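Local coordinates for Sn-glycerol-3-phosphate ABC transporter substrate-binding protein UspB (Mycobacterium tuberculosis, PDB 4MFI) that probably captures glycerophosphocholine outside the cell membrane and delivers it to an ABC transporter for import, at residues 223-228 and 381-386. Numbering follows the deposited sequence.
Sequences DKWTLT and QDYARV
Tyr383 lays its ring against the tip of a beta hairpin, meeting Lys224 with a face and Trp225 with an edge. The aromatic pair is T-shaped: Tyr383 CD2 points at the middle of the indole, the centroids of the indole six-membered ring and the phenol ring lie 4.8 Å apart and the planes stand at 70°. A CH-pi contact adds to it, with Lys224 CA 3.9 Å from the centroid of the Tyr383 ring. The lysine chain, bent at chi2 (-59°), runs on past the phenol, bringing CD to 3.6 Å from Tyr383 OH.

Polar linkage across the gap is left to one water, which donates to Lys224 O (3.0 Å) and accepts from Tyr383 N (2.8 Å), so an amide in the first turn of a helix is joined to the turn carbonyl. Asp223 to Thr226 form a type II' turn, the classic turn for a hairpin with a two-residue loop, closed by Thr226 N to Asp223 O (3.0 Å) and the reciprocal bond.

Deeper in, Leu227 CD2 packs on Ala384 CB at 3.8 Å. Asp382 and Ala384 also bond to Tyr221 and Ser222 of the hairpin's first arm, while Trp225 and Leu227 rest on helix 409-427, leaving the hairpin between that helix and short helix 383-386.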
# COMPACT_ATOMS: atom_id res chain seq x y z
N ASP A 223 13.28 -12.05 -4.99
CA ASP A 223 13.09 -13.01 -3.92
C ASP A 223 14.13 -12.60 -2.87
O ASP A 223 15.33 -12.84 -3.03
CB ASP A 223 13.38 -14.42 -4.43
CG ASP A 223 13.11 -15.50 -3.41
OD1 ASP A 223 12.68 -15.17 -2.28
OD2 ASP A 223 13.33 -16.69 -3.75
N LYS A 224 13.65 -11.94 -1.82
CA LYS A 224 14.54 -11.22 -0.90
C LYS A 224 15.45 -10.28 -1.70
O LYS A 224 14.95 -9.48 -2.49
CB LYS A 224 15.32 -12.20 -0.01
CG LYS A 224 14.42 -13.24 0.65
CD LYS A 224 13.36 -12.59 1.51
CE LYS A 224 12.43 -13.64 2.10
NZ LYS A 224 13.19 -14.73 2.79
N TRP A 225 16.77 -10.38 -1.53
CA TRP A 225 17.69 -9.47 -2.23
C TRP A 225 18.08 -9.91 -3.64
O TRP A 225 18.83 -9.21 -4.33
CB TRP A 225 18.97 -9.26 -1.42
CG TRP A 225 18.73 -8.62 -0.10
CD1 TRP A 225 18.96 -9.17 1.13
CD2 TRP A 225 18.20 -7.31 0.14
NE1 TRP A 225 18.61 -8.27 2.12
CE2 TRP A 225 18.14 -7.12 1.53
CE3 TRP A 225 17.75 -6.27 -0.70
CZ2 TRP A 225 17.66 -5.95 2.11
CZ3 TRP A 225 17.29 -5.11 -0.12
CH2 TRP A 225 17.24 -4.95 1.27
N THR A 226 17.58 -11.06 -4.06
CA THR A 226 17.93 -11.63 -5.36
C THR A 226 16.90 -11.21 -6.40
O THR A 226 15.73 -11.58 -6.32
CB THR A 226 18.05 -13.16 -5.23
OG1 THR A 226 19.10 -13.46 -4.30
CG2 THR A 226 18.35 -13.80 -6.58
N LEU A 227 17.35 -10.43 -7.38
CA LEU A 227 16.44 -9.93 -8.40
C LEU A 227 15.98 -11.06 -9.32
O LEU A 227 16.76 -11.95 -9.68
CB LEU A 227 17.11 -8.80 -9.19
CG LEU A 227 17.54 -7.59 -8.34
CD1 LEU A 227 18.26 -6.57 -9.20
CD2 LEU A 227 16.36 -6.95 -7.64
N THR A 228 14.70 -11.03 -9.68
CA THR A 228 14.10 -12.14 -10.43
C THR A 228 13.24 -11.63 -11.59
O THR A 228 12.35 -12.35 -12.06
CB THR A 228 13.27 -13.08 -9.51
OG1 THR A 228 12.29 -12.33 -8.79
CG2 THR A 228 14.17 -13.80 -8.52
N GLN A 381 5.53 -6.77 0.28
CA GLN A 381 6.01 -6.40 -1.04
C GLN A 381 7.42 -6.89 -1.36
O GLN A 381 8.23 -7.13 -0.46
CB GLN A 381 5.95 -4.89 -1.22
CG GLN A 381 4.55 -4.32 -1.15
CD GLN A 381 4.53 -2.87 -1.58
OE1 GLN A 381 4.78 -2.56 -2.75
NE2 GLN A 381 4.26 -1.97 -0.63
N ASP A 382 7.72 -7.01 -2.65
CA ASP A 382 9.06 -7.40 -3.08
C ASP A 382 10.09 -6.36 -2.67
O ASP A 382 9.85 -5.15 -2.78
CB ASP A 382 9.09 -7.60 -4.60
CG ASP A 382 8.28 -8.78 -5.07
OD1 ASP A 382 7.95 -9.69 -4.27
OD2 ASP A 382 7.98 -8.80 -6.28
N TYR A 383 11.25 -6.82 -2.21
CA TYR A 383 12.31 -5.91 -1.76
C TYR A 383 12.71 -4.95 -2.89
O TYR A 383 13.04 -3.79 -2.64
CB TYR A 383 13.56 -6.66 -1.31
CG TYR A 383 13.48 -7.43 -0.00
CD1 TYR A 383 12.26 -7.78 0.59
CD2 TYR A 383 14.65 -7.86 0.62
CE1 TYR A 383 12.22 -8.50 1.78
CE2 TYR A 383 14.62 -8.58 1.79
CZ TYR A 383 13.42 -8.91 2.38
OH TYR A 383 13.42 -9.63 3.55
N ALA A 384 12.66 -5.43 -4.14
CA ALA A 384 13.07 -4.59 -5.26
C ALA A 384 12.18 -3.35 -5.42
O ALA A 384 12.63 -2.33 -5.97
CB ALA A 384 13.12 -5.39 -6.56
N ARG A 385 10.94 -3.42 -4.96
CA ARG A 385 10.05 -2.26 -5.00
C ARG A 385 10.22 -1.34 -3.78
O ARG A 385 10.29 -0.12 -3.92
CB ARG A 385 8.57 -2.65 -5.17
CG ARG A 385 7.69 -1.42 -5.35
CD ARG A 385 6.19 -1.70 -5.57
NE ARG A 385 5.57 -0.39 -5.78
CZ ARG A 385 5.23 0.43 -4.79
NH1 ARG A 385 5.36 0.05 -3.53
NH2 ARG A 385 4.77 1.64 -5.06
N VAL A 386 10.29 -1.93 -2.59
CA VAL A 386 10.21 -1.12 -1.37
C VAL A 386 11.51 -0.83 -0.62
O VAL A 386 11.57 0.12 0.16
CB VAL A 386 9.18 -1.69 -0.35
CG1 VAL A 386 7.75 -1.51 -0.88
CG2 VAL A 386 9.50 -3.16 0.00
O HOH W 1 11.93 -9.55 -2.41